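Local coordinates for conserved hypothetical secreted protein (Helicobacter pylori, PDB 4RNZ) that helps determine cell shape and is probably a zinc-dependent M23-family metallopeptidase that acts on peptidoglycan, at residues T193-T198 with V222-K227; G229-S234 with G283-R288. All coordinates share one frame; numbering follows the deposited sequence.

Contact 1 of 2, residues T193-T198 with V222-K227; sequences TPVKYT and VDYAAK. With ZN (zinc ion), chain B.
Tyr-224 reaches from its strand into the loop 193-198, meeting Val-195, Tyr-197, Pro-194 and Thr-193 in overlapping turns from CB to OH. CB touches Val-195 CG1 at 3.7 Å, and CG and CD2 also lie on that methyl. CD1 approaches Tyr-197 CD1 to 3.4 Å and CE1 meets Tyr-197 CD1 and CE1, the rings oblique with their planes at 36°. Tyr-197 CG stands between its own backbone N and carbonyl carbon (chi1 62°), which sets it 3.6 Å from Tyr-224 CD1. Diagonally across the ring from CD1, CE2 lies 3.9 Å from Pro-194 CD, whose stiff ring crosses the tyrosine at about a right angle; CZ nears Pro-194 CD and Thr-193 CG2. At the tip, OH bonds a water 2.7 Å away, in the ring plane, that also holds Thr-193 OG1. Val-222 CG1 covers one face, over its centre. Back at the main chain, one residue on, Thr-198 N gives a 2.8 Å hydrogen bond to Ala-225 O, weakly joined by Thr-198 OG1. Asp-223 OD1 binds the zinc ion at 2.0 Å; Glu-34, His-219 and His-301 complete the site. Apolar along its length, with a hydroxyl tip held by water, tyrosine packs the loop against a metal-binding strand.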
loop_
_atom_site.group_PDB
_atom_site.type_symbol
_atom_site.label_atom_id
_atom_site.label_comp_id
_atom_site.label_asym_id
_atom_site.label_seq_id
_atom_site.Cartn_x
_atom_site.Cartn_y
_atom_site.Cartn_z
ATOM N N THR A 193 15.425 -11.118 -5.682
ATOM C CA THR A 193 15.847 -10.133 -6.637
ATOM C C THR A 193 15.506 -10.635 -8.041
ATOM O O THR A 193 15.875 -11.736 -8.383
ATOM C CB THR A 193 17.352 -9.934 -6.510
ATOM O OG1 THR A 193 17.641 -9.455 -5.198
ATOM C CG2 THR A 193 17.839 -8.958 -7.515
ATOM N N PRO A 194 14.777 -9.823 -8.843
ATOM C CA PRO A 194 14.155 -10.304 -10.080
ATOM C C PRO A 194 15.004 -10.207 -11.336
ATOM O O PRO A 194 14.519 -10.557 -12.402
ATOM C CB PRO A 194 12.934 -9.380 -10.236
ATOM C CG PRO A 194 13.348 -8.107 -9.604
ATOM C CD PRO A 194 14.291 -8.481 -8.475
ATOM N N VAL A 195 16.240 -9.726 -11.220
ATOM C CA VAL A 195 17.092 -9.499 -12.398
ATOM C C VAL A 195 18.558 -9.538 -11.977
ATOM O O VAL A 195 18.879 -9.345 -10.788
ATOM C CB VAL A 195 16.769 -8.137 -13.057
ATOM C CG1 VAL A 195 17.252 -6.971 -12.198
ATOM C CG2 VAL A 195 17.351 -8.037 -14.453
ATOM N N LYS A 196 19.446 -9.844 -12.921
ATOM C CA LYS A 196 20.872 -9.721 -12.644
ATOM C C LYS A 196 21.262 -8.290 -12.936
ATOM O O LYS A 196 21.301 -7.880 -14.070
ATOM C CB LYS A 196 21.712 -10.662 -13.519
ATOM C CG LYS A 196 23.154 -10.739 -13.030
ATOM C CD LYS A 196 23.265 -11.782 -11.931
ATOM C CE LYS A 196 24.659 -11.859 -11.287
ATOM N NZ LYS A 196 24.642 -13.013 -10.330
ATOM N N TYR A 197 21.510 -7.514 -11.904
ATOM C CA TYR A 197 21.795 -6.099 -12.086
ATOM C C TYR A 197 23.279 -5.854 -11.957
ATOM O O TYR A 197 23.953 -6.614 -11.267
ATOM C CB TYR A 197 21.043 -5.267 -11.064
ATOM C CG TYR A 197 21.394 -5.517 -9.629
ATOM C CD1 TYR A 197 20.715 -6.475 -8.878
ATOM C CD2 TYR A 197 22.378 -4.762 -9.002
ATOM C CE1 TYR A 197 21.033 -6.693 -7.538
ATOM C CE2 TYR A 197 22.702 -4.953 -7.665
ATOM C CZ TYR A 197 22.020 -5.913 -6.939
ATOM O OH TYR A 197 22.350 -6.106 -5.633
ATOM N N THR A 198 23.754 -4.790 -12.600
ATOM C CA THR A 198 25.142 -4.356 -12.500
ATOM C C THR A 198 25.300 -3.439 -11.294
ATOM O O THR A 198 26.279 -3.543 -10.540
ATOM C CB THR A 198 25.606 -3.670 -13.797
ATOM O OG1 THR A 198 24.730 -2.604 -14.131
ATOM C CG2 THR A 198 25.588 -4.663 -14.961
ATOM N N VAL A 222 12.787 0.274 -7.009
ATOM C CA VAL A 222 14.241 0.169 -7.098
ATOM C C VAL A 222 14.538 0.108 -8.580
ATOM O O VAL A 222 13.905 -0.654 -9.303
ATOM C CB VAL A 222 14.769 -1.114 -6.434
ATOM C CG1 VAL A 222 16.282 -1.229 -6.623
ATOM C CG2 VAL A 222 14.406 -1.137 -4.971
ATOM N N ASP A 223 15.475 0.931 -9.028
ATOM C CA ASP A 223 15.954 0.882 -10.407
ATOM C C ASP A 223 17.209 0.032 -10.439
ATOM O O ASP A 223 18.205 0.336 -9.775
ATOM C CB ASP A 223 16.234 2.285 -10.950
ATOM C CG ASP A 223 14.967 3.064 -11.215
ATOM O OD1 ASP A 223 13.878 2.464 -11.212
ATOM O OD2 ASP A 223 15.045 4.281 -11.429
ATOM N N TYR A 224 17.129 -1.059 -11.190
ATOM C CA TYR A 224 18.235 -2.005 -11.308
ATOM C C TYR A 224 18.833 -1.781 -12.671
ATOM O O TYR A 224 18.160 -2.028 -13.672
ATOM C CB TYR A 224 17.741 -3.440 -11.259
ATOM C CG TYR A 224 17.263 -3.974 -9.919
ATOM C CD1 TYR A 224 18.153 -4.264 -8.884
ATOM C CD2 TYR A 224 15.907 -4.260 -9.713
ATOM C CE1 TYR A 224 17.706 -4.785 -7.683
ATOM C CE2 TYR A 224 15.461 -4.785 -8.528
ATOM C CZ TYR A 224 16.360 -5.054 -7.514
ATOM O OH TYR A 224 15.883 -5.577 -6.335
ATOM N N ALA A 225 20.056 -1.272 -12.722
ATOM C CA ALA A 225 20.754 -1.138 -14.007
ATOM C C ALA A 225 21.094 -2.540 -14.505
ATOM O O ALA A 225 21.647 -3.348 -13.773
ATOM C CB ALA A 225 22.013 -0.290 -13.862
ATOM N N ALA A 226 20.692 -2.843 -15.725
ATOM C CA ALA A 226 20.981 -4.126 -16.323
ATOM C C ALA A 226 21.095 -3.988 -17.817
ATOM O O ALA A 226 20.600 -3.041 -18.397
ATOM C CB ALA A 226 19.887 -5.108 -16.002
ATOM N N LYS A 227 21.699 -4.985 -18.432
ATOM C CA LYS A 227 21.821 -5.047 -19.881
ATOM C C LYS A 227 20.493 -5.213 -20.555
ATOM O O LYS A 227 19.620 -5.972 -20.101
ATOM C CB LYS A 227 22.730 -6.211 -20.283
ATOM C CG LYS A 227 22.830 -6.409 -21.786
ATOM C CD LYS A 227 24.069 -7.188 -22.173
ATOM C CE LYS A 227 24.286 -7.143 -23.675
ATOM N NZ LYS A 227 25.713 -7.425 -23.979
HETATM ZN ZN ZN B . 12.335 3.654 -10.901
HETATM O O HOH W 1 17.765 -6.627 -4.792
#

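Contact 2 of 2, residues G229-S234 with G283-R288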
loop_
_atom_site.group_PDB
_atom_site.type_symbol
_atom_site.label_atom_id
_atom_site.label_comp_id
_atom_site.label_asym_id
_atom_site.label_seq_id
_atom_site.Cartn_x
_atom_site.Cartn_y
_atom_site.Cartn_z
ATOM N N GLY A 229 17.761 -6.668 -22.666
ATOM C CA GLY A 229 17.514 -8.093 -22.921
ATOM C C GLY A 229 17.686 -9.022 -21.730
ATOM O O GLY A 229 17.318 -10.196 -21.804
ATOM N N SER A 230 18.224 -8.516 -20.622
ATOM C CA SER A 230 18.402 -9.340 -19.424
ATOM C C SER A 230 17.061 -9.983 -18.980
ATOM O O SER A 230 16.000 -9.349 -19.015
ATOM C CB SER A 230 18.982 -8.489 -18.282
ATOM O OG SER A 230 20.284 -8.019 -18.553
ATOM N N LEU A 231 17.107 -11.248 -18.594
ATOM C CA LEU A 231 15.925 -11.929 -18.130
ATOM C C LEU A 231 15.389 -11.342 -16.820
ATOM O O LEU A 231 16.147 -11.064 -15.897
ATOM C CB LEU A 231 16.192 -13.408 -17.947
ATOM C CG LEU A 231 16.618 -14.152 -19.216
ATOM C CD1 LEU A 231 16.627 -15.643 -18.941
ATOM C CD2 LEU A 231 15.711 -13.824 -20.385
ATOM N N ILE A 232 14.064 -11.182 -16.765
ATOM C CA ILE A 232 13.364 -10.720 -15.574
ATOM C C ILE A 232 12.512 -11.873 -15.086
ATOM O O ILE A 232 11.748 -12.480 -15.858
ATOM C CB ILE A 232 12.461 -9.501 -15.868
ATOM C CG1 ILE A 232 13.311 -8.345 -16.436
ATOM C CG2 ILE A 232 11.737 -9.047 -14.597
ATOM C CD1 ILE A 232 12.497 -7.239 -17.074
ATOM N N HIS A 233 12.690 -12.193 -13.809
ATOM C CA HIS A 233 12.025 -13.286 -13.152
ATOM C C HIS A 233 11.129 -12.738 -12.053
ATOM O O HIS A 233 11.515 -11.808 -11.337
ATOM C CB HIS A 233 13.048 -14.217 -12.511
ATOM C CG HIS A 233 13.963 -14.888 -13.488
ATOM N ND1 HIS A 233 13.895 -16.236 -13.757
ATOM C CD2 HIS A 233 14.970 -14.400 -14.250
ATOM C CE1 HIS A 233 14.808 -16.547 -14.666
ATOM N NE2 HIS A 233 15.482 -15.453 -14.970
ATOM N N SER A 234 9.958 -13.329 -11.882
ATOM C CA SER A 234 9.035 -12.902 -10.820
ATOM C C SER A 234 9.657 -13.076 -9.443
ATOM O O SER A 234 10.154 -14.146 -9.107
ATOM C CB SER A 234 7.729 -13.713 -10.865
ATOM O OG SER A 234 6.843 -13.287 -9.839
ATOM N N GLY A 283 10.374 -16.987 -9.451
ATOM C CA GLY A 283 11.483 -17.451 -10.285
ATOM C C GLY A 283 11.139 -17.631 -11.741
ATOM O O GLY A 283 12.009 -17.883 -12.567
ATOM N N GLN A 284 9.864 -17.520 -12.073
ATOM C CA GLN A 284 9.436 -17.701 -13.451
ATOM C C GLN A 284 9.827 -16.492 -14.275
ATOM O O GLN A 284 9.667 -15.365 -13.815
ATOM C CB GLN A 284 7.931 -17.856 -13.455
ATOM C CG GLN A 284 7.281 -18.071 -14.812
ATOM C CD GLN A 284 5.813 -18.358 -14.642
ATOM O OE1 GLN A 284 5.389 -18.867 -13.621
ATOM N NE2 GLN A 284 5.045 -18.064 -15.641
ATOM N N ILE A 285 10.301 -16.714 -15.500
ATOM C CA ILE A 285 10.669 -15.615 -16.410
ATOM C C ILE A 285 9.385 -14.887 -16.835
ATOM O O ILE A 285 8.457 -15.521 -17.279
ATOM C CB ILE A 285 11.408 -16.131 -17.678
ATOM C CG1 ILE A 285 12.764 -16.755 -17.300
ATOM C CG2 ILE A 285 11.678 -14.991 -18.656
ATOM C CD1 ILE A 285 13.369 -17.670 -18.342
ATOM N N ILE A 286 9.345 -13.568 -16.685
ATOM C CA ILE A 286 8.185 -12.784 -17.097
ATOM C C ILE A 286 8.494 -11.788 -18.214
ATOM O O ILE A 286 7.578 -11.154 -18.745
ATOM C CB ILE A 286 7.525 -12.075 -15.888
ATOM C CG1 ILE A 286 8.519 -11.184 -15.134
ATOM C CG2 ILE A 286 6.975 -13.106 -14.926
ATOM C CD1 ILE A 286 7.846 -10.363 -14.039
ATOM N N GLY A 287 9.755 -11.699 -18.626
ATOM C CA GLY A 287 10.134 -10.790 -19.686
ATOM C C GLY A 287 11.619 -10.470 -19.714
ATOM O O GLY A 287 12.446 -11.217 -19.185
ATOM N N ARG A 288 11.939 -9.330 -20.305
ATOM C CA ARG A 288 13.291 -8.929 -20.540
ATOM C C ARG A 288 13.405 -7.452 -20.327
ATOM O O ARG A 288 12.480 -6.693 -20.669
ATOM C CB ARG A 288 13.688 -9.241 -21.988
ATOM C CG ARG A 288 13.842 -10.709 -22.334
ATOM C CD ARG A 288 14.206 -10.824 -23.821
ATOM N NE ARG A 288 14.488 -12.193 -24.231
ATOM C CZ ARG A 288 15.688 -12.774 -24.168
ATOM N NH1 ARG A 288 16.746 -12.125 -23.702
ATOM N NH2 ARG A 288 15.831 -14.012 -24.575
#
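The carbonyl oxygen of Ile-232 is gripped by two successive amides, Ile-286 N at 2.8 Å and, weakly, Gly-287 N at 3.5 Å. Both residues face Ile-232, which makes this a classic beta bulge between antiparallel strands 231-233 and 285-289. Glycine fits at 287 because, at its backbone angles, a CB would collide with the preceding carbonyl. Gly-287 O in turn accepts Ile-232 N, which stands above the carbonyl plane.

Past the bulge, His-233 pairs with Ile-285. Its ND1 donates a nearly straight bond (174°) to Gly-283 O, which lies in the imidazole plane, 2.8 Å away. Ile-285 runs side by side with the histidine, its CA over one ring face, toward the rim. Ser-234 N to Gln-284 O and Gly-283 N to Ser-234 O continue the pairing. Toward the opposite end, Arg-288 extends from CG to NE, and its NH1 reaches Gly-229 O at 2.8 Å, in the carbonyl plane on a lone pair, though the bond is bent (133°). Leu-231 CD2 lies over the centre of the guanidinium, 3.8 Å above its plane. On the face where Ile-232 lies, its CG2 meets CG1 of the bulge residue Ile-286 at 3.9 Å, and Tyr-264 packs against both. A carbonyl oxygen can only accept, so the histidine bond probably favours the ring form protonated at ND1. Side-chain donors near both ends thus supplement the strand pairing.

Contact 1 is complete by residue 227, contact 2 begins two residues later, and their centres lie 11 Å apart. Strand 222-225 belongs to the larger sheet with 199-202 and 299-306, whereas strand 231-233 edges a small three-stranded sheet with 285-289 and 269-270. The loop 193-198 bridges them: Pro-194 O lies 2.8 Å from His-233 N, a probable hydrogen bond, and Val-195 CG2 packs on Leu-231 O. Val-289, next to contact 2, also touches Val-195 and Ala-226. The loop, together with the short chain link and Val-289, therefore holds the small sheet beside the sheet that carries Asp-223 and His-301, both zinc ligands of this M23-family peptidase.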